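Local coordinates for FAD dependent oxidoreductase domain-containing protein (Deinococcus radiodurans R1, PDB 3C4N), which is of uncertain function but belongs to the ETF-QO/FixC family, is seen here holding ADP, and probably acts as an FAD-dependent oxidoreductase, at residues L276-Q281 with Y285-A290; A50-L55 with Q180-Q185. All coordinates share one frame; numbering follows the deposited sequence.

The two contacts belong to different parts of a fold that is consistent with an FAD-dependent oxidoreductase, each beside its own mixed sheet. Interaction 2 comes first: it joins helix 46-58 to helix 171-183, with strand 64-67 of the nucleotide-binding sheet against the first helix. Interaction 1 follows in the chain and pairs strands 276-281 and 284-288, neighbours in a hairpin of a second mixed sheet. The centres of the two contacts lie about 30 Å apart on opposite sides of the chain's centre, and their nearest atoms are about 17 Å apart. One contact thus packs helices near the subunit interface, while the other is one hairpin pairing within the second sheet, flanked by strands 270-273 and 251-260.

Interaction 1: L276-Q281 with Y285-A290; sequences LTLRPQ and YTLVPA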
loop_
_atom_site.group_PDB
_atom_site.type_symbol
_atom_site.label_atom_id
_atom_site.label_comp_id
_atom_site.label_asym_id
_atom_site.label_seq_id
_atom_site.Cartn_x
_atom_site.Cartn_y
_atom_site.Cartn_z
ATOM N N LEU A 276 -8.195 31.582 -17.181
ATOM C CA LEU A 276 -6.962 30.824 -17.154
ATOM C C LEU A 276 -6.211 31.102 -15.850
ATOM O O LEU A 276 -6.345 32.179 -15.274
ATOM C CB LEU A 276 -6.106 31.182 -18.370
ATOM C CG LEU A 276 -4.677 30.635 -18.452
ATOM C CD1 LEU A 276 -4.269 30.538 -19.906
ATOM C CD2 LEU A 276 -3.738 31.534 -17.677
ATOM N N THR A 277 -5.437 30.129 -15.368
ATOM C CA THR A 277 -4.695 30.325 -14.122
ATOM C C THR A 277 -3.181 30.101 -14.264
ATOM O O THR A 277 -2.741 29.212 -14.979
ATOM C CB THR A 277 -5.224 29.382 -13.002
ATOM O OG1 THR A 277 -6.626 29.592 -12.819
ATOM C CG2 THR A 277 -4.521 29.645 -11.691
ATOM N N LEU A 278 -2.392 30.926 -13.585
ATOM C CA LEU A 278 -0.951 30.767 -13.598
ATOM C C LEU A 278 -0.554 30.399 -12.171
ATOM O O LEU A 278 -0.523 31.244 -11.269
ATOM C CB LEU A 278 -0.265 32.053 -14.068
ATOM C CG LEU A 278 -0.505 32.373 -15.559
ATOM C CD1 LEU A 278 0.175 33.690 -15.963
ATOM C CD2 LEU A 278 0.039 31.222 -16.412
ATOM N N ARG A 279 -0.286 29.106 -11.977
ATOM C CA ARG A 279 0.078 28.551 -10.681
ATOM C C ARG A 279 1.580 28.456 -10.517
ATOM O O ARG A 279 2.225 27.569 -11.087
ATOM C CB ARG A 279 -0.549 27.157 -10.516
ATOM C CG ARG A 279 0.121 26.224 -9.474
ATOM C CD ARG A 279 -0.095 26.661 -8.027
ATOM N NE ARG A 279 -0.120 25.520 -7.092
ATOM C CZ ARG A 279 0.892 25.129 -6.316
ATOM N NH1 ARG A 279 2.048 25.778 -6.332
ATOM N NH2 ARG A 279 0.747 24.083 -5.519
ATOM N N PRO A 280 2.166 29.379 -9.738
ATOM C CA PRO A 280 3.617 29.353 -9.518
ATOM C C PRO A 280 4.027 28.030 -8.866
ATOM O O PRO A 280 3.437 27.608 -7.873
ATOM C CB PRO A 280 3.851 30.558 -8.608
ATOM C CG PRO A 280 2.531 30.709 -7.887
ATOM C CD PRO A 280 1.532 30.476 -8.984
ATOM N N GLN A 281 5.037 27.378 -9.427
ATOM C CA GLN A 281 5.478 26.099 -8.894
ATOM C C GLN A 281 6.826 25.678 -9.476
ATOM O O GLN A 281 7.083 25.873 -10.665
ATOM C CB GLN A 281 4.431 25.029 -9.205
ATOM C CG GLN A 281 4.706 23.696 -8.563
ATOM C CD GLN A 281 3.741 22.616 -9.026
ATOM O OE1 GLN A 281 2.523 22.670 -8.757
ATOM N NE2 GLN A 281 4.280 21.625 -9.738
ATOM N N TYR A 285 5.737 28.399 -13.583
ATOM C CA TYR A 285 4.290 28.510 -13.478
ATOM C C TYR A 285 3.677 27.343 -14.220
ATOM O O TYR A 285 4.205 26.890 -15.235
ATOM C CB TYR A 285 3.785 29.818 -14.107
ATOM C CG TYR A 285 4.327 31.081 -13.470
ATOM C CD1 TYR A 285 3.639 31.725 -12.443
ATOM C CD2 TYR A 285 5.547 31.618 -13.876
ATOM C CE1 TYR A 285 4.155 32.874 -11.837
ATOM C CE2 TYR A 285 6.075 32.764 -13.274
ATOM C CZ TYR A 285 5.374 33.386 -12.255
ATOM O OH TYR A 285 5.899 34.503 -11.644
ATOM N N THR A 286 2.571 26.843 -13.693
ATOM C CA THR A 286 1.855 25.753 -14.324
ATOM C C THR A 286 0.602 26.414 -14.861
ATOM O O THR A 286 -0.097 27.105 -14.126
ATOM C CB THR A 286 1.480 24.673 -13.312
ATOM O OG1 THR A 286 2.671 24.024 -12.854
ATOM C CG2 THR A 286 0.569 23.639 -13.950
ATOM N N LEU A 287 0.325 26.219 -16.144
ATOM C CA LEU A 287 -0.840 26.834 -16.766
ATOM C C LEU A 287 -2.070 25.937 -16.587
ATOM O O LEU A 287 -2.055 24.778 -16.991
ATOM C CB LEU A 287 -0.525 27.097 -18.252
ATOM C CG LEU A 287 -1.442 27.979 -19.091
ATOM C CD1 LEU A 287 -0.708 28.544 -20.297
ATOM C CD2 LEU A 287 -2.631 27.147 -19.518
ATOM N N VAL A 288 -3.120 26.468 -15.956
ATOM C CA VAL A 288 -4.363 25.720 -15.711
ATOM C C VAL A 288 -5.495 26.295 -16.576
ATOM O O VAL A 288 -6.196 27.231 -16.178
ATOM C CB VAL A 288 -4.770 25.780 -14.205
ATOM C CG1 VAL A 288 -5.975 24.878 -13.936
ATOM C CG2 VAL A 288 -3.605 25.358 -13.336
ATOM N N PRO A 289 -5.693 25.725 -17.774
ATOM C CA PRO A 289 -6.732 26.192 -18.696
ATOM C C PRO A 289 -8.134 26.180 -18.105
ATOM O O PRO A 289 -8.418 25.482 -17.129
ATOM C CB PRO A 289 -6.612 25.235 -19.888
ATOM C CG PRO A 289 -5.197 24.759 -19.814
ATOM C CD PRO A 289 -5.013 24.544 -18.326
ATOM N N ALA A 290 -9.010 26.974 -18.704
ATOM C CA ALA A 290 -10.381 27.032 -18.255
ATOM C C ALA A 290 -11.108 25.911 -18.991
ATOM O O ALA A 290 -10.672 25.469 -20.058
ATOM C CB ALA A 290 -10.984 28.379 -18.606
HETATM O O HOH W 1 -7.905 28.157 -14.481
#
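Leu276 and Leu287 cross at about a right angle at the open end of a beta hairpin, where antiparallel strands 276-281 and 284-288 lie side by side in a mixed sheet. With CG anti to the backbone N in Leu287 (chi1 -168°), its CD2 meets Leu276 CD1 at 3.8 Å. Branched apolar tips suit this place, because helix 315-324 packs on both, Leu324 on Leu276 and Leu321 on Leu287. An alanine in place of Leu287 would probably open a gap against Leu276 and leave that part of the helix without its apolar mate.

Leu278, Pro280 and Tyr285 share the face of Leu287. The tyrosine ring lies obliquely against the proline, its CD1 3.8 Å from Pro280 CA and its CE1 4.0 Å from Pro280 CB, an apolar contact that suits a buried place; its hydroxyl is hydrogen-bonded to Leu263 O.

Four backbone hydrogen bonds join Thr277 with Val288 and Arg279 with Thr286, whose side chains occupy the other face. Arg279 bends at chi2 (70°), and its NH1 donates to Pro280 O at 2.8 Å, nearly in the guanidinium plane, while NE binds Pro83 O. Gln281 OE1 sits 3.8 Å above the centre of that guanidinium. Beta-branched Thr277 and Val288 approach CB to CB at 3.8 Å. Beside them one water accepts from Thr277 OG1 at 2.5 Å and donates to Val288 O at 2.6 Å.

Interaction 2: A50-L55 with Q180-Q185; sequences ACAFYL and QQAIGQ
Ala52 meets Ala182 methyl to methyl, CB to CB at 4.4 Å, where helix 46-58 packs on helix 171-183. Two alanines suit the spot because their small side chains let the backbones draw together. The Ala52 methyl also rests on Leu64 and Leu66 of strand 64-67, so this residue touches both the sheet and the neighbouring helix.

Phe53, next in sequence, makes the larger contribution. Phe53 CA lies 4.4 Å from Ala182 CA, and the Ala182 methyl carbon CB is 3.9 Å from Phe53 CA; alanine suits this position, its single methyl lying against the Phe53 backbone. With CG anti to the backbone N (chi1 170°), the phenylalanine ring reaches out beside helix 171-183. Its CD1 and CE1 both touch Gln181 CB at 3.5 Å, the aliphatic base of a side chain that runs alongside the ring in the same direction. Ala182 N lies at the ring's edge, near its plane. Leu110 also packs on Phe53, while Gln181 leans on Gly184 of the second subunit.

Beyond this contact, helix 46-58 is also packed on by helix 379-398. Helix 46-58 begins within a probable GxGxxG motif (Gly43, Gly45 and Gly48) at the bound ADP, about 11 Å from the Ala52 side chain, an arrangement typical of the Rossmann-type dinucleotide-binding fold.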
loop_
_atom_site.group_PDB
_atom_site.type_symbol
_atom_site.label_atom_id
_atom_site.label_comp_id
_atom_site.label_asym_id
_atom_site.label_seq_id
_atom_site.Cartn_x
_atom_site.Cartn_y
_atom_site.Cartn_z
ATOM N N ALA A 50 -9.142 10.347 0.621
ATOM C CA ALA A 50 -9.608 11.145 1.758
ATOM C C ALA A 50 -10.798 10.486 2.440
ATOM O O ALA A 50 -10.876 10.438 3.669
ATOM C CB ALA A 50 -9.989 12.543 1.307
ATOM N N CYS A 51 -11.718 9.978 1.625
ATOM C CA CYS A 51 -12.913 9.319 2.130
ATOM C C CYS A 51 -12.528 8.080 2.936
ATOM O O CYS A 51 -13.087 7.843 4.006
ATOM C CB CYS A 51 -13.834 8.945 0.967
ATOM S SG CYS A 51 -15.523 8.561 1.460
ATOM N N ALA A 52 -11.568 7.299 2.434
ATOM C CA ALA A 52 -11.129 6.090 3.144
ATOM C C ALA A 52 -10.496 6.475 4.475
ATOM O O ALA A 52 -10.657 5.774 5.474
ATOM C CB ALA A 52 -10.140 5.292 2.301
ATOM N N PHE A 53 -9.786 7.598 4.485
ATOM C CA PHE A 53 -9.163 8.069 5.712
ATOM C C PHE A 53 -10.238 8.450 6.745
ATOM O O PHE A 53 -10.212 7.965 7.877
ATOM C CB PHE A 53 -8.267 9.269 5.418
ATOM C CG PHE A 53 -7.777 9.961 6.643
ATOM C CD1 PHE A 53 -6.929 9.315 7.530
ATOM C CD2 PHE A 53 -8.174 11.261 6.920
ATOM C CE1 PHE A 53 -6.475 9.959 8.688
ATOM C CE2 PHE A 53 -7.732 11.918 8.069
ATOM C CZ PHE A 53 -6.879 11.266 8.956
ATOM N N TYR A 54 -11.196 9.284 6.345
ATOM C CA TYR A 54 -12.243 9.713 7.264
ATOM C C TYR A 54 -13.093 8.542 7.754
ATOM O O TYR A 54 -13.552 8.544 8.894
ATOM C CB TYR A 54 -13.143 10.771 6.622
ATOM C CG TYR A 54 -12.441 12.070 6.319
ATOM C CD1 TYR A 54 -11.744 12.759 7.315
ATOM C CD2 TYR A 54 -12.469 12.611 5.039
ATOM C CE1 TYR A 54 -11.090 13.961 7.036
ATOM C CE2 TYR A 54 -11.824 13.804 4.746
ATOM C CZ TYR A 54 -11.135 14.480 5.738
ATOM O OH TYR A 54 -10.492 15.665 5.428
ATOM N N LEU A 55 -13.302 7.542 6.903
ATOM C CA LEU A 55 -14.076 6.388 7.318
ATOM C C LEU A 55 -13.310 5.560 8.346
ATOM O O LEU A 55 -13.918 4.968 9.240
ATOM C CB LEU A 55 -14.453 5.520 6.119
ATOM C CG LEU A 55 -15.631 6.071 5.314
ATOM C CD1 LEU A 55 -15.746 5.309 3.994
ATOM C CD2 LEU A 55 -16.919 5.939 6.141
ATOM N N GLN A 180 -1.885 6.903 3.136
ATOM C CA GLN A 180 -0.970 6.387 4.137
ATOM C C GLN A 180 -1.623 6.218 5.501
ATOM O O GLN A 180 -1.612 5.123 6.077
ATOM C CB GLN A 180 0.253 7.292 4.245
ATOM C CG GLN A 180 1.124 7.178 3.024
ATOM C CD GLN A 180 2.374 7.993 3.123
ATOM O OE1 GLN A 180 2.366 9.092 3.690
ATOM N NE2 GLN A 180 3.468 7.472 2.559
ATOM N N GLN A 181 -2.203 7.305 5.999
ATOM C CA GLN A 181 -2.888 7.327 7.281
ATOM C C GLN A 181 -4.028 6.307 7.323
ATOM O O GLN A 181 -4.261 5.685 8.357
ATOM C CB GLN A 181 -3.441 8.733 7.556
ATOM C CG GLN A 181 -2.406 9.775 7.968
ATOM C CD GLN A 181 -1.514 9.292 9.101
ATOM O OE1 GLN A 181 -0.466 8.696 8.854
ATOM N NE2 GLN A 181 -1.930 9.535 10.343
ATOM N N ALA A 182 -4.742 6.142 6.210
ATOM C CA ALA A 182 -5.850 5.183 6.152
ATOM C C ALA A 182 -5.315 3.760 6.307
ATOM O O ALA A 182 -5.912 2.917 6.993
ATOM C CB ALA A 182 -6.596 5.322 4.829
ATOM N N ILE A 183 -4.182 3.510 5.653
ATOM C CA ILE A 183 -3.514 2.210 5.694
ATOM C C ILE A 183 -2.957 1.945 7.084
ATOM O O ILE A 183 -3.010 0.818 7.582
ATOM C CB ILE A 183 -2.346 2.141 4.697
ATOM C CG1 ILE A 183 -2.876 2.186 3.255
ATOM C CG2 ILE A 183 -1.548 0.896 4.954
ATOM C CD1 ILE A 183 -1.827 2.585 2.215
ATOM N N GLY A 184 -2.417 2.990 7.703
ATOM C CA GLY A 184 -1.871 2.849 9.041
ATOM C C GLY A 184 -2.998 2.665 10.031
ATOM O O GLY A 184 -2.760 2.419 11.208
ATOM N N GLN A 185 -4.230 2.803 9.550
ATOM C CA GLN A 185 -5.375 2.635 10.419
ATOM C C GLN A 185 -6.111 1.348 10.128
ATOM O O GLN A 185 -7.260 1.178 10.531
ATOM C CB GLN A 185 -6.328 3.818 10.306
ATOM C CG GLN A 185 -5.699 5.127 10.704
ATOM C CD GLN A 185 -5.169 5.099 12.108
ATOM O OE1 GLN A 185 -5.936 4.943 13.060
ATOM N NE2 GLN A 185 -3.850 5.246 12.256
#